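Particle-associated glycoside hydrolase (PDB 6C72) is the trimeric tailspike of an Acinetobacter phage, a capsular polysaccharide depolymerase that probably degrades the host capsule during virus entry. Local coordinates at residues R397-T402 with L422-R427; K349-R354 with D371-N376; A442-N447 with T454-V459; A359-N364 with C377-L382. All coordinates share one frame; numbering follows the deposited sequence.

Contact 1 of 4, residues R397-T402 with L422-R427; sequences RFTNNT and LIEGNR. With ZN (zinc ion), chain I.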
loop_
_atom_site.group_PDB
_atom_site.type_symbol
_atom_site.label_atom_id
_atom_site.label_comp_id
_atom_site.label_asym_id
_atom_site.label_seq_id
_atom_site.Cartn_x
_atom_site.Cartn_y
_atom_site.Cartn_z
ATOM N N ARG A 397 -12.305 -6.659 1.831
ATOM C CA ARG A 397 -11.579 -7.580 0.974
ATOM C C ARG A 397 -10.801 -8.533 1.868
ATOM O O ARG A 397 -9.987 -8.096 2.694
ATOM C CB ARG A 397 -10.640 -6.821 0.036
ATOM C CG ARG A 397 -11.362 -5.824 -0.836
ATOM C CD ARG A 397 -10.415 -5.036 -1.707
ATOM N NE ARG A 397 -9.639 -5.910 -2.587
ATOM C CZ ARG A 397 -10.047 -6.330 -3.787
ATOM N NH1 ARG A 397 -11.237 -5.965 -4.266
ATOM N NH2 ARG A 397 -9.255 -7.115 -4.518
ATOM N N PHE A 398 -11.106 -9.820 1.745
ATOM C CA PHE A 398 -10.437 -10.917 2.438
ATOM C C PHE A 398 -9.720 -11.722 1.354
ATOM O O PHE A 398 -10.294 -12.629 0.753
ATOM C CB PHE A 398 -11.456 -11.744 3.204
ATOM C CG PHE A 398 -10.857 -12.768 4.118
ATOM C CD1 PHE A 398 -10.547 -12.447 5.423
ATOM C CD2 PHE A 398 -10.657 -14.074 3.690
ATOM C CE1 PHE A 398 -10.012 -13.403 6.282
ATOM C CE2 PHE A 398 -10.129 -15.027 4.547
ATOM C CZ PHE A 398 -9.798 -14.687 5.847
ATOM N N THR A 399 -8.463 -11.371 1.092
ATOM C CA THR A 399 -7.756 -11.838 -0.090
ATOM C C THR A 399 -6.471 -12.578 0.266
ATOM O O THR A 399 -5.744 -12.193 1.196
ATOM C CB THR A 399 -7.419 -10.667 -1.020
ATOM O OG1 THR A 399 -6.814 -9.616 -0.256
ATOM C CG2 THR A 399 -8.673 -10.136 -1.748
ATOM N N ASN A 400 -6.211 -13.659 -0.474
ATOM C CA ASN A 400 -4.922 -14.332 -0.440
ATOM C C ASN A 400 -4.548 -14.782 0.965
ATOM O O ASN A 400 -3.381 -14.763 1.332
ATOM C CB ASN A 400 -3.825 -13.444 -1.017
ATOM C CG ASN A 400 -4.099 -13.060 -2.453
ATOM O OD1 ASN A 400 -4.181 -11.872 -2.787
ATOM N ND2 ASN A 400 -4.252 -14.063 -3.317
ATOM N N ASN A 401 -5.526 -15.175 1.762
ATOM C CA ASN A 401 -5.271 -15.685 3.096
ATOM C C ASN A 401 -5.387 -17.199 3.087
ATOM O O ASN A 401 -5.990 -17.796 2.187
ATOM C CB ASN A 401 -6.256 -15.090 4.108
ATOM C CG ASN A 401 -6.282 -13.578 4.062
ATOM O OD1 ASN A 401 -5.280 -12.941 4.393
ATOM N ND2 ASN A 401 -7.426 -12.984 3.626
ATOM N N THR A 402 -4.823 -17.819 4.116
ATOM C CA THR A 402 -4.920 -19.257 4.302
ATOM C C THR A 402 -5.580 -19.526 5.647
ATOM O O THR A 402 -5.190 -18.949 6.665
ATOM C CB THR A 402 -3.532 -19.915 4.213
ATOM O OG1 THR A 402 -3.014 -19.756 2.887
ATOM C CG2 THR A 402 -3.576 -21.421 4.563
ATOM N N LEU A 422 -15.644 -9.105 0.019
ATOM C CA LEU A 422 -15.134 -9.949 -1.055
ATOM C C LEU A 422 -14.150 -10.980 -0.512
ATOM O O LEU A 422 -13.168 -10.625 0.148
ATOM C CB LEU A 422 -14.462 -9.102 -2.139
ATOM C CG LEU A 422 -13.814 -9.873 -3.298
ATOM C CD1 LEU A 422 -14.841 -10.758 -4.005
ATOM C CD2 LEU A 422 -13.183 -8.920 -4.291
ATOM N N ILE A 423 -14.405 -12.246 -0.830
ATOM C CA ILE A 423 -13.590 -13.381 -0.409
ATOM C C ILE A 423 -12.984 -13.993 -1.670
ATOM O O ILE A 423 -13.696 -14.607 -2.480
ATOM C CB ILE A 423 -14.422 -14.402 0.376
ATOM C CG1 ILE A 423 -14.975 -13.738 1.646
ATOM C CG2 ILE A 423 -13.612 -15.676 0.667
ATOM C CD1 ILE A 423 -15.845 -14.625 2.475
ATOM N N GLU A 424 -11.676 -13.819 -1.844
ATOM C CA GLU A 424 -11.026 -14.070 -3.121
ATOM C C GLU A 424 -9.567 -14.470 -2.915
ATOM O O GLU A 424 -8.871 -13.883 -2.084
ATOM C CB GLU A 424 -11.113 -12.820 -3.994
ATOM C CG GLU A 424 -10.239 -12.826 -5.226
ATOM C CD GLU A 424 -10.412 -11.551 -6.044
ATOM O OE1 GLU A 424 -9.869 -10.503 -5.621
ATOM O OE2 GLU A 424 -11.106 -11.598 -7.091
ATOM N N GLY A 425 -9.105 -15.442 -3.705
ATOM C CA GLY A 425 -7.714 -15.834 -3.703
ATOM C C GLY A 425 -7.237 -16.578 -2.474
ATOM O O GLY A 425 -6.025 -16.708 -2.290
ATOM N N ASN A 426 -8.144 -17.050 -1.620
ATOM C CA ASN A 426 -7.799 -17.667 -0.348
ATOM C C ASN A 426 -7.549 -19.169 -0.499
ATOM O O ASN A 426 -8.033 -19.813 -1.429
ATOM C CB ASN A 426 -8.904 -17.414 0.676
ATOM C CG ASN A 426 -9.127 -15.927 0.927
ATOM O OD1 ASN A 426 -8.373 -15.293 1.671
ATOM N ND2 ASN A 426 -10.134 -15.356 0.281
ATOM N N ARG A 427 -6.778 -19.723 0.442
ATOM C CA ARG A 427 -6.582 -21.163 0.555
ATOM C C ARG A 427 -7.331 -21.665 1.779
ATOM O O ARG A 427 -6.980 -21.331 2.914
ATOM C CB ARG A 427 -5.104 -21.522 0.643
ATOM C CG ARG A 427 -4.374 -21.246 -0.627
ATOM C CD ARG A 427 -3.370 -22.337 -0.868
ATOM N NE ARG A 427 -2.493 -22.472 0.281
ATOM C CZ ARG A 427 -1.296 -23.028 0.218
ATOM N NH1 ARG A 427 -0.852 -23.499 -0.942
ATOM N NH2 ARG A 427 -0.542 -23.103 1.307
HETATM ZN ZN ZN I . -9.985 -9.738 -7.924
HETATM O O HOH W 1 -10.833 -7.901 -6.902
HETATM O O HOH W 2 -11.179 -10.344 -9.998
#
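The Phe398 and Asn426 side chains cross at about a right angle, ring and amide planes 34° apart, with Asn426 OD1 3.3 Å from Phe398 CD2. Asn401 ND2 sits over the centre of one ring face, and Phe411 meets the ring edge-to-face. The Arg397 guanidinium has a water in plane at its edge, with Leu422 CD2 oblique. Two successive coils of a parallel beta-helix pair in register here, their turns carrying an asparagine ladder. Chi1 -60° sets Asn426 CG beside its backbone N, 3.5 Å from Phe398 O. Asn426 ND2 (2.8 Å) and Glu424 N (3.2 Å) donate to Phe398 O from opposite faces of its plane. Asn426 OD1 accepts from Asn401 N at 2.9 Å, the two amides side by side, 23° apart in plane. Asn401 repeats this one coil back, ND2 donating to Val374 O and OD1 accepting from Cys377 N. Glu424 chelates a zinc ion through OE1 (2.4 Å) and OE2 (2.3 Å); a zinc-bound water accepts from Arg397 NH2 at 3.0 Å.

Contact 2 of 4, residues K349-R354 with D371-N376; sequences KFLNCR and DCIVDN. With ZN (zinc ion), chain N.
Asp375 OD2 is gripped by two donors, one of them a water that also reaches across to Asn352 OD1. The two segments belong to successive rungs of a parallel beta-helix: the axes of the short strands 349-351 and 372-375 approach to 4.9 Å, with their directions 3° apart. Asn376 ND2 comes to Asp375 OD2 at 3.0 Å along a nearly straight N-H line (173°), but from above the carboxylate plane. The water stands 2.8 Å from Asp375 OD2 and 2.7 Å from Asn352 OD1; more acceptors surround it than it has protons, so both bonds need not hold at once. Asp375 OD1 is taken by Thr399, and Asn352 ND2 by Asp279 of the second subunit. Phe350 N donates to Ile373 O, Asp375 N to Phe350 O, and Asn352 N to Asp375 O, a parallel ladder that continues into the turn.

On the face that carries Lys349, Ile373, Leu351 and Asp375, the aliphatic part of Lys349 lies beside Ile373, CG to CB 3.9 Å. Chi1 -50° sets Leu351 CG beside the backbone N; its CD2 lies 4.0 Å from Asp375 CB. On the other face Phe350 and Val374 meet, and Phe350 also touches Leu317 of strand 312-318. Just before strand 372-375, Asp371 OD2 binds a zinc ion at 2.4 Å; five waters complete its shell, one of which donates to Asp371 OD1.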
loop_
_atom_site.group_PDB
_atom_site.type_symbol
_atom_site.label_atom_id
_atom_site.label_comp_id
_atom_site.label_asym_id
_atom_site.label_seq_id
_atom_site.Cartn_x
_atom_site.Cartn_y
_atom_site.Cartn_z
ATOM N N LYS A 349 -5.804 -2.464 8.663
ATOM C CA LYS A 349 -5.356 -3.426 7.667
ATOM C C LYS A 349 -4.483 -4.476 8.325
ATOM O O LYS A 349 -3.543 -4.140 9.055
ATOM C CB LYS A 349 -4.581 -2.740 6.551
ATOM C CG LYS A 349 -5.348 -1.672 5.813
ATOM C CD LYS A 349 -4.442 -1.102 4.755
ATOM C CE LYS A 349 -5.155 -0.120 3.836
ATOM N NZ LYS A 349 -5.056 1.241 4.386
ATOM N N PHE A 350 -4.788 -5.743 8.053
ATOM C CA PHE A 350 -3.949 -6.865 8.462
ATOM C C PHE A 350 -3.275 -7.403 7.209
ATOM O O PHE A 350 -3.937 -7.989 6.341
ATOM C CB PHE A 350 -4.763 -7.940 9.176
ATOM C CG PHE A 350 -5.400 -7.473 10.467
ATOM C CD1 PHE A 350 -4.681 -7.485 11.665
ATOM C CD2 PHE A 350 -6.709 -7.056 10.494
ATOM C CE1 PHE A 350 -5.252 -7.077 12.858
ATOM C CE2 PHE A 350 -7.289 -6.631 11.694
ATOM C CZ PHE A 350 -6.551 -6.653 12.879
ATOM N N LEU A 351 -1.962 -7.179 7.113
ATOM C CA LEU A 351 -1.151 -7.528 5.954
ATOM C C LEU A 351 -0.025 -8.459 6.384
ATOM O O LEU A 351 0.693 -8.160 7.346
ATOM C CB LEU A 351 -0.561 -6.276 5.304
ATOM C CG LEU A 351 -1.501 -5.113 4.994
ATOM C CD1 LEU A 351 -0.721 -3.931 4.464
ATOM C CD2 LEU A 351 -2.557 -5.545 3.987
ATOM N N ASN A 352 0.114 -9.592 5.685
ATOM C CA ASN A 352 1.208 -10.540 5.897
ATOM C C ASN A 352 1.286 -11.021 7.346
ATOM O O ASN A 352 2.360 -11.381 7.827
ATOM C CB ASN A 352 2.562 -9.953 5.471
ATOM C CG ASN A 352 2.555 -9.393 4.050
ATOM O OD1 ASN A 352 1.622 -9.612 3.281
ATOM N ND2 ASN A 352 3.630 -8.706 3.683
ATOM N N CYS A 353 0.163 -11.034 8.054
ATOM C CA CYS A 353 0.162 -11.388 9.460
ATOM C C CYS A 353 -0.159 -12.862 9.654
ATOM O O CYS A 353 -0.744 -13.519 8.789
ATOM C CB CYS A 353 -0.851 -10.542 10.238
ATOM S SG CYS A 353 -0.454 -8.773 10.340
ATOM N N ARG A 354 0.182 -13.364 10.841
ATOM C CA ARG A 354 -0.056 -14.753 11.204
ATOM C C ARG A 354 -0.813 -14.798 12.521
ATOM O O ARG A 354 -0.400 -14.176 13.511
ATOM C CB ARG A 354 1.251 -15.529 11.288
ATOM C CG ARG A 354 1.779 -15.784 9.903
ATOM C CD ARG A 354 3.195 -16.294 9.851
ATOM N NE ARG A 354 4.175 -15.423 10.499
ATOM C CZ ARG A 354 4.497 -14.199 10.087
ATOM N NH1 ARG A 354 3.872 -13.654 9.039
ATOM N NH2 ARG A 354 5.440 -13.512 10.731
ATOM N N ASP A 371 -14.926 -1.427 5.162
ATOM C CA ASP A 371 -13.622 -1.607 4.518
ATOM C C ASP A 371 -12.630 -2.370 5.409
ATOM O O ASP A 371 -11.508 -1.935 5.655
ATOM C CB ASP A 371 -13.024 -0.266 4.083
ATOM C CG ASP A 371 -11.987 -0.429 2.968
ATOM O OD1 ASP A 371 -12.046 -1.451 2.225
ATOM O OD2 ASP A 371 -11.069 0.420 2.878
ATOM N N CYS A 372 -13.051 -3.552 5.842
ATOM C CA CYS A 372 -12.171 -4.485 6.540
ATOM C C CYS A 372 -11.189 -5.146 5.565
ATOM O O CYS A 372 -11.599 -5.708 4.544
ATOM C CB CYS A 372 -13.027 -5.538 7.239
ATOM S SG CYS A 372 -12.179 -7.022 7.759
ATOM N N ILE A 373 -9.891 -5.091 5.885
ATOM C CA ILE A 373 -8.827 -5.561 4.996
ATOM C C ILE A 373 -8.013 -6.653 5.693
ATOM O O ILE A 373 -7.310 -6.384 6.678
ATOM C CB ILE A 373 -7.906 -4.407 4.563
ATOM C CG1 ILE A 373 -8.667 -3.385 3.702
ATOM C CG2 ILE A 373 -6.686 -4.951 3.828
ATOM C CD1 ILE A 373 -9.106 -3.912 2.374
ATOM N N VAL A 374 -8.054 -7.860 5.142
ATOM C CA VAL A 374 -7.226 -8.976 5.587
ATOM C C VAL A 374 -6.576 -9.582 4.342
ATOM O O VAL A 374 -7.273 -10.143 3.483
ATOM C CB VAL A 374 -8.029 -10.042 6.344
ATOM C CG1 VAL A 374 -7.079 -11.176 6.803
ATOM C CG2 VAL A 374 -8.813 -9.424 7.502
ATOM N N ASP A 375 -5.253 -9.468 4.231
ATOM C CA ASP A 375 -4.577 -9.865 3.005
ATOM C C ASP A 375 -3.279 -10.602 3.310
ATOM O O ASP A 375 -2.458 -10.122 4.098
ATOM C CB ASP A 375 -4.304 -8.636 2.132
ATOM C CG ASP A 375 -3.609 -8.982 0.848
ATOM O OD1 ASP A 375 -4.309 -9.394 -0.106
ATOM O OD2 ASP A 375 -2.363 -8.851 0.791
ATOM N N ASN A 376 -3.100 -11.763 2.669
ATOM C CA ASN A 376 -1.891 -12.581 2.793
ATOM C C ASN A 376 -1.589 -12.920 4.251
ATOM O O ASN A 376 -0.436 -12.912 4.687
ATOM C CB ASN A 376 -0.696 -11.925 2.104
ATOM C CG ASN A 376 -0.628 -12.265 0.620
ATOM O OD1 ASN A 376 -0.183 -13.354 0.246
ATOM N ND2 ASN A 376 -1.080 -11.343 -0.233
HETATM ZN ZN ZN N . -9.918 0.608 0.799
HETATM O O HOH W 3 0.041 -7.881 1.924
HETATM O O HOH W 4 -10.158 -1.390 -0.018
HETATM O O HOH W 5 -8.764 -0.061 2.243
HETATM O O HOH W 6 -9.318 2.061 2.106
HETATM O O HOH W 7 -8.514 0.411 -0.714
HETATM O O HOH W 8 -11.197 1.366 -1.181
#

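Contact 3 of 4, residues A442-N447 with T454-V459; sequences ASFGVN and TVIQPV
Ile456 CG2 sits 3.6 Å from the centroid of the Phe444 ring, 7° off the ring normal: a CH-pi contact over the centre of one face, evenly spread over the six ring carbons. Val459 CG1, between its backbone N and carbonyl carbon (chi1 53°), reaches Phe444 CD1 obliquely at 4.0 Å. A single antiparallel bridge, a hydrogen-bonded pair, holds Val459 beside Phe444: Phe444 N donates to Val459 O (3.0 Å) and Val459 N to a lone pair of Phe444 O (2.9 Å). Pro458 CG packs against Gly445 O at 3.6 Å. One step further out, a water donates to Gly445 O and Ile456 O and accepts from Asn447 ND2. Strand 443-444 also pairs in parallel with strand 422-429, and Ile423 packs against Phe444, so residues 454-459 close over the last coil of the beta-helix as the chain leaves it. Ile456 further touches Phe449 and Phe433. The contact thus rests on apolar cover of the Phe444 ring, while bridge and water satisfy backbone polar atoms beside it.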
loop_
_atom_site.group_PDB
_atom_site.type_symbol
_atom_site.label_atom_id
_atom_site.label_comp_id
_atom_site.label_asym_id
_atom_site.label_seq_id
_atom_site.Cartn_x
_atom_site.Cartn_y
_atom_site.Cartn_z
ATOM N N ALA A 442 -21.556 -13.119 1.402
ATOM C CA ALA A 442 -20.368 -12.500 0.849
ATOM C C ALA A 442 -20.273 -12.730 -0.656
ATOM O O ALA A 442 -20.905 -13.624 -1.224
ATOM C CB ALA A 442 -19.112 -13.051 1.528
ATOM N N SER A 443 -19.455 -11.902 -1.299
ATOM C CA SER A 443 -19.036 -12.161 -2.659
ATOM C C SER A 443 -17.822 -13.075 -2.622
ATOM O O SER A 443 -16.888 -12.846 -1.847
ATOM C CB SER A 443 -18.713 -10.865 -3.397
ATOM O OG SER A 443 -19.906 -10.185 -3.737
ATOM N N PHE A 444 -17.853 -14.116 -3.452
ATOM C CA PHE A 444 -16.766 -15.075 -3.583
ATOM C C PHE A 444 -16.224 -15.001 -5.003
ATOM O O PHE A 444 -16.984 -15.145 -5.969
ATOM C CB PHE A 444 -17.255 -16.502 -3.310
ATOM C CG PHE A 444 -17.595 -16.774 -1.874
ATOM C CD1 PHE A 444 -18.844 -16.431 -1.369
ATOM C CD2 PHE A 444 -16.686 -17.411 -1.044
ATOM C CE1 PHE A 444 -19.161 -16.690 -0.033
ATOM C CE2 PHE A 444 -16.994 -17.674 0.286
ATOM C CZ PHE A 444 -18.227 -17.317 0.794
ATOM N N GLY A 445 -14.924 -14.785 -5.129
ATOM C CA GLY A 445 -14.218 -14.977 -6.382
ATOM C C GLY A 445 -13.623 -16.367 -6.468
ATOM O O GLY A 445 -14.143 -17.332 -5.898
ATOM N N VAL A 446 -12.518 -16.478 -7.199
ATOM C CA VAL A 446 -11.752 -17.714 -7.177
ATOM C C VAL A 446 -11.150 -17.900 -5.791
ATOM O O VAL A 446 -10.582 -16.962 -5.218
ATOM C CB VAL A 446 -10.656 -17.689 -8.247
ATOM C CG1 VAL A 446 -9.739 -18.897 -8.086
ATOM C CG2 VAL A 446 -11.268 -17.669 -9.636
ATOM N N ASN A 447 -11.292 -19.105 -5.240
ATOM C CA ASN A 447 -10.619 -19.522 -4.015
ATOM C C ASN A 447 -10.164 -20.973 -4.191
ATOM O O ASN A 447 -10.620 -21.681 -5.093
ATOM C CB ASN A 447 -11.517 -19.371 -2.769
ATOM C CG ASN A 447 -11.810 -17.907 -2.424
ATOM O OD1 ASN A 447 -10.986 -17.219 -1.811
ATOM N ND2 ASN A 447 -12.987 -17.428 -2.824
ATOM N N THR A 454 -15.514 -26.996 2.345
ATOM C CA THR A 454 -16.767 -26.778 1.626
ATOM C C THR A 454 -16.505 -25.905 0.408
ATOM O O THR A 454 -16.143 -24.731 0.544
ATOM C CB THR A 454 -17.799 -26.123 2.540
ATOM O OG1 THR A 454 -18.127 -27.013 3.615
ATOM C CG2 THR A 454 -19.061 -25.767 1.755
ATOM N N VAL A 455 -16.681 -26.473 -0.782
ATOM C CA VAL A 455 -16.417 -25.734 -2.011
ATOM C C VAL A 455 -17.541 -24.736 -2.234
ATOM O O VAL A 455 -18.717 -25.108 -2.302
ATOM C CB VAL A 455 -16.263 -26.684 -3.209
ATOM C CG1 VAL A 455 -16.007 -25.892 -4.470
ATOM C CG2 VAL A 455 -15.116 -27.659 -2.971
ATOM N N ILE A 456 -17.189 -23.458 -2.302
ATOM C CA ILE A 456 -18.128 -22.386 -2.601
ATOM C C ILE A 456 -17.867 -21.940 -4.034
ATOM O O ILE A 456 -16.754 -21.505 -4.364
ATOM C CB ILE A 456 -17.991 -21.210 -1.620
ATOM C CG1 ILE A 456 -18.109 -21.704 -0.181
ATOM C CG2 ILE A 456 -19.082 -20.172 -1.874
ATOM C CD1 ILE A 456 -19.494 -22.214 0.143
ATOM N N GLN A 457 -18.879 -22.074 -4.888
ATOM C CA GLN A 457 -18.761 -21.575 -6.242
ATOM C C GLN A 457 -18.628 -20.056 -6.203
ATOM O O GLN A 457 -19.214 -19.398 -5.337
ATOM C CB GLN A 457 -19.984 -21.971 -7.071
ATOM C CG GLN A 457 -20.150 -23.463 -7.227
ATOM C CD GLN A 457 -18.952 -24.080 -7.910
ATOM O OE1 GLN A 457 -18.399 -23.476 -8.842
ATOM N NE2 GLN A 457 -18.486 -25.245 -7.408
ATOM N N PRO A 458 -17.849 -19.476 -7.113
ATOM C CA PRO A 458 -17.783 -18.011 -7.187
ATOM C C PRO A 458 -19.164 -17.435 -7.446
ATOM O O PRO A 458 -19.945 -17.979 -8.227
ATOM C CB PRO A 458 -16.830 -17.755 -8.357
ATOM C CG PRO A 458 -16.014 -19.045 -8.469
ATOM C CD PRO A 458 -16.967 -20.134 -8.095
ATOM N N VAL A 459 -19.473 -16.335 -6.765
ATOM C CA VAL A 459 -20.780 -15.697 -6.874
ATOM C C VAL A 459 -20.618 -14.225 -6.529
ATOM O O VAL A 459 -19.976 -13.878 -5.529
ATOM C CB VAL A 459 -21.825 -16.388 -5.971
ATOM C CG1 VAL A 459 -21.327 -16.501 -4.524
ATOM C CG2 VAL A 459 -23.155 -15.665 -6.023
HETATM O O HOH W 9 -14.903 -19.351 -4.309
#

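Contact 4 of 4, residues A359-N364 with C377-L382; sequences ATIRNN and CEFDTL. With ZN (zinc ion), chain K.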
loop_
_atom_site.group_PDB
_atom_site.type_symbol
_atom_site.label_atom_id
_atom_site.label_comp_id
_atom_site.label_asym_id
_atom_site.label_seq_id
_atom_site.Cartn_x
_atom_site.Cartn_y
_atom_site.Cartn_z
ATOM N N ALA A 359 -5.577 -17.405 18.254
ATOM C CA ALA A 359 -5.833 -16.028 17.836
ATOM C C ALA A 359 -6.806 -15.965 16.663
ATOM O O ALA A 359 -6.736 -16.774 15.737
ATOM C CB ALA A 359 -4.527 -15.339 17.460
ATOM N N THR A 360 -7.710 -14.981 16.706
ATOM C CA THR A 360 -8.753 -14.793 15.703
ATOM C C THR A 360 -9.220 -13.339 15.739
ATOM O O THR A 360 -9.060 -12.648 16.740
ATOM C CB THR A 360 -9.925 -15.756 15.942
ATOM O OG1 THR A 360 -10.912 -15.587 14.914
ATOM C CG2 THR A 360 -10.550 -15.519 17.313
ATOM N N ILE A 361 -9.778 -12.874 14.625
ATOM C CA ILE A 361 -10.224 -11.489 14.508
ATOM C C ILE A 361 -11.640 -11.371 15.049
ATOM O O ILE A 361 -12.500 -12.203 14.731
ATOM C CB ILE A 361 -10.159 -11.014 13.052
ATOM C CG1 ILE A 361 -8.711 -10.999 12.564
ATOM C CG2 ILE A 361 -10.846 -9.662 12.887
ATOM C CD1 ILE A 361 -8.599 -10.759 11.091
ATOM N N ARG A 362 -11.885 -10.338 15.864
ATOM C CA ARG A 362 -13.219 -10.057 16.385
ATOM C C ARG A 362 -13.716 -8.705 15.881
ATOM O O ARG A 362 -13.133 -7.657 16.192
ATOM C CB ARG A 362 -13.241 -10.082 17.916
ATOM C CG ARG A 362 -14.538 -9.489 18.500
ATOM C CD ARG A 362 -14.689 -9.752 19.988
ATOM N NE ARG A 362 -15.724 -8.895 20.556
ATOM C CZ ARG A 362 -16.003 -8.799 21.858
ATOM N NH1 ARG A 362 -15.330 -9.517 22.741
ATOM N NH2 ARG A 362 -16.960 -7.974 22.278
ATOM N N ASN A 363 -14.834 -8.725 15.163
ATOM C CA ASN A 363 -15.510 -7.506 14.748
ATOM C C ASN A 363 -16.266 -6.945 15.946
ATOM O O ASN A 363 -17.219 -7.556 16.434
ATOM C CB ASN A 363 -16.434 -7.812 13.572
ATOM C CG ASN A 363 -17.372 -6.660 13.244
ATOM O OD1 ASN A 363 -17.100 -5.502 13.587
ATOM N ND2 ASN A 363 -18.480 -6.967 12.568
ATOM N N ASN A 364 -15.845 -5.791 16.436
ATOM C CA ASN A 364 -16.539 -5.165 17.556
ATOM C C ASN A 364 -17.161 -3.825 17.166
ATOM O O ASN A 364 -17.270 -2.922 17.994
ATOM C CB ASN A 364 -15.596 -4.989 18.740
ATOM C CG ASN A 364 -16.330 -4.956 20.056
ATOM O OD1 ASN A 364 -17.432 -5.502 20.182
ATOM N ND2 ASN A 364 -15.737 -4.295 21.048
ATOM N N CYS A 377 -2.640 -13.213 5.006
ATOM C CA CYS A 377 -2.551 -13.622 6.396
ATOM C C CYS A 377 -2.752 -15.132 6.551
ATOM O O CYS A 377 -3.329 -15.804 5.692
ATOM C CB CYS A 377 -3.588 -12.873 7.232
ATOM S SG CYS A 377 -3.297 -11.106 7.299
ATOM N N GLU A 378 -2.286 -15.657 7.682
ATOM C CA GLU A 378 -2.448 -17.061 8.028
ATOM C C GLU A 378 -3.292 -17.194 9.287
ATOM O O GLU A 378 -3.152 -16.405 10.225
ATOM C CB GLU A 378 -1.102 -17.742 8.249
ATOM C CG GLU A 378 -0.170 -17.733 7.056
ATOM C CD GLU A 378 1.124 -18.476 7.350
ATOM O OE1 GLU A 378 1.052 -19.577 7.938
ATOM O OE2 GLU A 378 2.211 -17.947 7.019
ATOM N N PHE A 379 -4.173 -18.192 9.309
ATOM C CA PHE A 379 -5.071 -18.418 10.436
ATOM C C PHE A 379 -4.968 -19.874 10.881
ATOM O O PHE A 379 -5.184 -20.783 10.071
ATOM C CB PHE A 379 -6.510 -18.063 10.052
ATOM C CG PHE A 379 -6.718 -16.602 9.776
ATOM C CD1 PHE A 379 -7.072 -15.731 10.804
ATOM C CD2 PHE A 379 -6.554 -16.092 8.500
ATOM C CE1 PHE A 379 -7.261 -14.362 10.567
ATOM C CE2 PHE A 379 -6.749 -14.735 8.249
ATOM C CZ PHE A 379 -7.096 -13.866 9.294
ATOM N N ASP A 380 -4.609 -20.096 12.155
ATOM C CA ASP A 380 -4.611 -21.445 12.717
ATOM C C ASP A 380 -6.016 -21.946 13.026
ATOM O O ASP A 380 -6.228 -23.160 13.103
ATOM C CB ASP A 380 -3.774 -21.508 14.002
ATOM C CG ASP A 380 -2.294 -21.627 13.730
ATOM O OD1 ASP A 380 -1.901 -21.642 12.549
ATOM O OD2 ASP A 380 -1.514 -21.675 14.706
ATOM N N THR A 381 -6.964 -21.039 13.239
ATOM C CA THR A 381 -8.323 -21.408 13.603
ATOM C C THR A 381 -9.277 -20.482 12.854
ATOM O O THR A 381 -8.908 -19.976 11.789
ATOM C CB THR A 381 -8.490 -21.342 15.136
ATOM O OG1 THR A 381 -9.790 -21.796 15.525
ATOM C CG2 THR A 381 -8.241 -19.929 15.677
ATOM N N LEU A 382 -10.475 -20.243 13.394
ATOM C CA LEU A 382 -11.436 -19.324 12.784
ATOM C C LEU A 382 -10.773 -18.007 12.419
ATOM O O LEU A 382 -10.006 -17.438 13.205
ATOM C CB LEU A 382 -12.584 -19.023 13.749
ATOM C CG LEU A 382 -13.411 -20.146 14.361
ATOM C CD1 LEU A 382 -14.327 -19.542 15.403
ATOM C CD2 LEU A 382 -14.206 -20.906 13.302
HETATM ZN ZN ZN K . 2.496 -20.782 8.909
HETATM O O HOH W 10 -7.051 -18.024 13.287
#
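The turn that follows strand 378-379 meets the beginning of strand 360-363 through Thr360, whose OG1 donates to Leu382 O at 2.7 Å. Chi1 -178° turns OG1 anti to the backbone N; it meets Leu382 O from above the carbonyl plane, 59° out of it. A second, weak bond from the same hydroxyl goes to Ala383 O. Beside this bond a water links the two segments: it accepts from Thr381 N at 3.0 Å and is placed to donate to Ala359 O (2.8 Å) and to Leu382 O (3.0 Å), though acceptors around it outnumber its protons. Thr381 CG2 comes within 3.5 Å of Ala359 O, while Thr381 OG1 is bonded to Leu408 N.

Both segments belong to coils of the parallel beta-helix, and the contact joins a strand of one face to the corner of the next coil rather than two paired strands. Inside the coil Ile361 CD1 meets the edge of the Phe379 ring, in its plane, 3.9 Å from Phe379 CE1, and the same water is in plane at the edge too. Phe355 stacks on the Phe379 ring. At the other end of the short strand Glu378 OE1 binds a zinc ion at 2.1 Å and also accepts from Trp404 NE1.

All four contacts lie along consecutive coils of the same beta-helix. The centre of contact 1 is about 10 Å from those of contacts 2 and 3 and about 13 Å from that of contact 4; contacts 2 and 3 are about 19 Å apart and do not touch. Contacts 2 and 4, whose segments alternate along the chain, have centres about 10 Å apart. Backbone atoms stitch neighbours together: Gly425 N to Val446 O at 2.6 Å between contacts 1 and 3, Cys353 O to Glu378 N at 2.9 Å between contacts 2 and 4, and Thr402 O to Phe379 N at 2.9 Å between contacts 1 and 4. Contacts 1, 2 and 4 each hold a zinc ligand; the ions at Glu424 and Asp371 are 13.5 Å apart, ZN to ZN.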